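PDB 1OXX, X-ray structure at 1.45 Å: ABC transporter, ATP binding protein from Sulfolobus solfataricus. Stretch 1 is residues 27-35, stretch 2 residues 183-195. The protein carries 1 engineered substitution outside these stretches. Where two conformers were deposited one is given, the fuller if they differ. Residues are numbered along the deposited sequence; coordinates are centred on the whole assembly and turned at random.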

# COMPACT_ATOMS: atom_id res chain seq x y z
N ASN A 27 -15.87 -1.68 -7.77
CA ASN A 27 -16.58 -0.49 -8.20
C ASN A 27 -16.01 0.67 -7.39
O ASN A 27 -16.26 0.78 -6.18
CB ASN A 27 -18.09 -0.58 -7.95
CG ASN A 27 -18.74 -1.76 -8.64
OD1 ASN A 27 -18.38 -2.12 -9.77
ND2 ASN A 27 -19.75 -2.35 -7.99
N ILE A 28 -15.18 1.50 -8.02
CA ILE A 28 -14.55 2.66 -7.37
C ILE A 28 -15.40 3.88 -7.64
O ILE A 28 -15.71 4.19 -8.78
CB ILE A 28 -13.12 2.86 -7.92
CG1 ILE A 28 -12.28 1.62 -7.64
CG2 ILE A 28 -12.47 4.07 -7.30
CD1 ILE A 28 -10.90 1.65 -8.27
N GLU A 29 -15.80 4.57 -6.57
CA GLU A 29 -16.71 5.69 -6.70
C GLU A 29 -16.00 6.98 -7.08
O GLU A 29 -14.79 7.14 -6.94
CB GLU A 29 -17.46 5.88 -5.38
CG GLU A 29 -18.36 4.70 -5.04
CD GLU A 29 -19.42 4.41 -6.10
OE1 GLU A 29 -19.91 5.36 -6.75
OE2 GLU A 29 -19.76 3.22 -6.30
N ASN A 30 -16.80 7.90 -7.63
CA ASN A 30 -16.32 9.20 -8.02
C ASN A 30 -15.67 9.90 -6.83
O ASN A 30 -16.29 10.07 -5.77
CB ASN A 30 -17.52 10.01 -8.54
CG ASN A 30 -17.16 11.40 -8.99
OD1 ASN A 30 -17.55 11.83 -10.08
ND2 ASN A 30 -16.44 12.14 -8.15
N GLY A 31 -14.41 10.29 -7.01
CA GLY A 31 -13.68 11.04 -6.00
C GLY A 31 -13.11 10.19 -4.88
O GLY A 31 -12.54 10.72 -3.92
N GLU A 32 -13.26 8.88 -4.99
CA GLU A 32 -12.76 7.98 -3.96
C GLU A 32 -11.24 7.83 -4.02
O GLU A 32 -10.65 7.90 -5.09
CB GLU A 32 -13.44 6.61 -4.07
CG GLU A 32 -13.06 5.65 -2.95
CD GLU A 32 -13.88 4.36 -2.94
OE1 GLU A 32 -14.35 3.94 -4.01
OE2 GLU A 32 -14.06 3.77 -1.85
N ARG A 33 -10.62 7.68 -2.85
CA ARG A 33 -9.21 7.38 -2.71
C ARG A 33 -9.11 5.89 -2.44
O ARG A 33 -9.44 5.42 -1.33
CB ARG A 33 -8.60 8.20 -1.57
CG ARG A 33 -8.67 9.71 -1.79
CD ARG A 33 -8.14 10.54 -0.63
NE ARG A 33 -8.08 9.79 0.62
CZ ARG A 33 -7.58 10.27 1.75
NH1 ARG A 33 -7.11 11.51 1.81
NH2 ARG A 33 -7.55 9.51 2.84
N PHE A 34 -8.74 5.14 -3.47
CA PHE A 34 -8.66 3.70 -3.42
C PHE A 34 -7.23 3.22 -3.52
O PHE A 34 -6.46 3.72 -4.33
CB PHE A 34 -9.49 3.08 -4.54
CG PHE A 34 -9.79 1.63 -4.34
CD1 PHE A 34 -10.92 1.25 -3.65
CD2 PHE A 34 -8.98 0.65 -4.85
CE1 PHE A 34 -11.21 -0.07 -3.46
CE2 PHE A 34 -9.26 -0.68 -4.65
CZ PHE A 34 -10.38 -1.03 -3.96
N GLY A 35 -6.88 2.25 -2.70
CA GLY A 35 -5.56 1.67 -2.77
C GLY A 35 -5.56 0.18 -3.06
O GLY A 35 -6.54 -0.52 -2.80
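Stretch 2 (183-195) VKEVQSRLGVTLL

Stretch 2 joins stretch 1 chiefly as a neighbouring parallel β-strand, with the last turns of the helix that precedes this strand adding polar and water-mediated contacts around R33. From 183 to 190 the chain is helical; G191 is the first residue to leave helical angles, and its positive phi (73°) is a conformation that glycine adopts easily. After V192 the backbone extends into strand 193-195, which runs beside strand 33-35 with 14° between their directions and a closest approach of 4.8 Å.

R33 pairs with L194 (CA to CA 4.7 Å) and F34 with L195 (CA to CA 4.9 Å). Two nearly linear hydrogen bonds hold this register: L194 N donates to E32 O at 2.9 Å, and F34 N donates to L194 O, also at 2.9 Å. L194 thus uses both its amide and its carbonyl on residues flanking R33, the usual pattern of a parallel bridge.

Side chains alternate between the faces of the sheet. F34 and L195 share one, where L195 CD1 meets the edge of the phenylalanine ring, 3.7 Å from F34 CD2. I28 also points toward stretch 2, and its CG2 packs 3.8 Å from T193 CG2. Branched and aromatic hydrocarbon suits these buried positions, since it fills space without leaving polar groups unsatisfied.

Before the strand of stretch 1 comes a type II turn from E29 to E32, closed by E32 N donating to E29 O at 3.0 Å. G31, at its third position, has a phi of 80°, which favours glycine. Its amide, G31 N, donates to T193 OG1 at 2.9 Å, so the threonine hydroxyl ties the turn to the start of the strand while its methyl faces I28. G31 CA also approaches G191 O at 3.6 Å; an ideal CB on G31 would lie only 3.5 Å from that same oxygen.

On the other face, R33 and L194 lie side by side, R33 CG 4.4 Å from L194 CB. The long arginine reaches on to the helix: R33 NH1 comes within 3.8 Å of K184 CG, which lies at the edge of the guanidinium. A water accepts from R33 NH1 at 2.8 Å and donates to K184 O and Q187 OE1, both at 2.9 Å from its oxygen. Q187 suits this junction because its amide has two ends: while Q187 OE1 receives the water, Q187 NE2 donates to V192 O at 2.9 Å, bracing the link between helix and strand.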

# COMPACT_ATOMS: atom_id res chain seq x y z
N VAL A 183 0.15 14.86 -1.97
CA VAL A 183 -0.81 14.13 -2.80
C VAL A 183 -2.21 14.23 -2.21
O VAL A 183 -3.18 14.39 -2.94
CB VAL A 183 -0.39 12.66 -2.98
CG1 VAL A 183 -1.55 11.83 -3.52
CG2 VAL A 183 0.79 12.58 -3.91
N LYS A 184 -2.31 14.14 -0.88
CA LYS A 184 -3.58 14.29 -0.18
C LYS A 184 -4.19 15.66 -0.46
O LYS A 184 -5.38 15.78 -0.76
CB LYS A 184 -3.36 14.10 1.32
CG LYS A 184 -4.59 14.27 2.19
CD LYS A 184 -4.33 13.87 3.63
CE LYS A 184 -5.54 14.13 4.52
NZ LYS A 184 -5.35 13.61 5.90
N GLU A 185 -3.36 16.70 -0.37
CA GLU A 185 -3.81 18.07 -0.62
C GLU A 185 -4.32 18.24 -2.04
O GLU A 185 -5.37 18.83 -2.28
CB GLU A 185 -2.67 19.05 -0.34
N VAL A 186 -3.55 17.73 -3.00
CA VAL A 186 -3.94 17.80 -4.40
C VAL A 186 -5.28 17.11 -4.63
O VAL A 186 -6.16 17.64 -5.31
CB VAL A 186 -2.86 17.13 -5.29
CG1 VAL A 186 -3.43 16.72 -6.64
CG2 VAL A 186 -1.65 18.03 -5.42
N GLN A 187 -5.44 15.91 -4.08
CA GLN A 187 -6.68 15.18 -4.27
C GLN A 187 -7.86 15.95 -3.70
O GLN A 187 -8.91 16.02 -4.33
CB GLN A 187 -6.59 13.78 -3.65
CG GLN A 187 -7.75 12.86 -4.06
CD GLN A 187 -9.04 13.16 -3.30
OE1 GLN A 187 -9.00 13.57 -2.13
NE2 GLN A 187 -10.18 12.93 -3.95
N SER A 188 -7.69 16.53 -2.52
CA SER A 188 -8.75 17.30 -1.88
C SER A 188 -9.16 18.49 -2.72
O SER A 188 -10.36 18.77 -2.89
CB SER A 188 -8.30 17.79 -0.51
OG SER A 188 -9.37 18.45 0.15
N ARG A 189 -8.16 19.21 -3.22
CA ARG A 189 -8.35 20.42 -4.00
C ARG A 189 -9.03 20.14 -5.34
O ARG A 189 -9.89 20.90 -5.77
CB ARG A 189 -6.99 21.07 -4.24
CG ARG A 189 -7.02 22.28 -5.11
CD ARG A 189 -5.74 23.08 -5.04
NE ARG A 189 -4.59 22.31 -5.49
CZ ARG A 189 -4.37 22.01 -6.75
NH1 ARG A 189 -5.23 22.40 -7.67
NH2 ARG A 189 -3.30 21.31 -7.10
N LEU A 190 -8.66 19.05 -5.99
CA LEU A 190 -9.20 18.74 -7.31
C LEU A 190 -10.42 17.81 -7.29
O LEU A 190 -11.21 17.84 -8.24
CB LEU A 190 -8.11 18.09 -8.16
CG LEU A 190 -6.89 18.96 -8.48
CD1 LEU A 190 -5.87 18.20 -9.30
CD2 LEU A 190 -7.29 20.20 -9.27
N GLY A 191 -10.55 17.00 -6.25
CA GLY A 191 -11.65 16.06 -6.14
C GLY A 191 -11.54 14.88 -7.08
O GLY A 191 -12.53 14.18 -7.31
N VAL A 192 -10.35 14.65 -7.62
CA VAL A 192 -10.15 13.54 -8.55
C VAL A 192 -10.30 12.19 -7.85
O VAL A 192 -9.99 12.05 -6.68
CB VAL A 192 -8.73 13.56 -9.19
CG1 VAL A 192 -8.56 14.74 -10.13
CG2 VAL A 192 -7.67 13.57 -8.13
N THR A 193 -10.76 11.20 -8.59
CA THR A 193 -10.68 9.84 -8.13
C THR A 193 -9.18 9.54 -8.07
O THR A 193 -8.39 10.01 -8.90
CB THR A 193 -11.40 8.94 -9.11
OG1 THR A 193 -12.78 9.32 -9.19
CG2 THR A 193 -11.40 7.46 -8.64
N LEU A 194 -8.78 8.71 -7.12
CA LEU A 194 -7.37 8.43 -6.95
C LEU A 194 -7.17 6.95 -6.72
O LEU A 194 -7.89 6.35 -5.91
CB LEU A 194 -6.83 9.22 -5.76
CG LEU A 194 -5.34 9.01 -5.48
CD1 LEU A 194 -4.75 10.18 -4.73
CD2 LEU A 194 -5.14 7.72 -4.72
N LEU A 195 -6.20 6.35 -7.40
CA LEU A 195 -5.87 4.95 -7.21
C LEU A 195 -4.37 4.90 -6.96
O LEU A 195 -3.58 5.39 -7.77
CB LEU A 195 -6.21 4.10 -8.42
CG LEU A 195 -5.79 2.62 -8.40
CD1 LEU A 195 -6.51 1.86 -7.32
CD2 LEU A 195 -6.02 1.96 -9.76
O HOH W 1 -7.25 13.76 0.12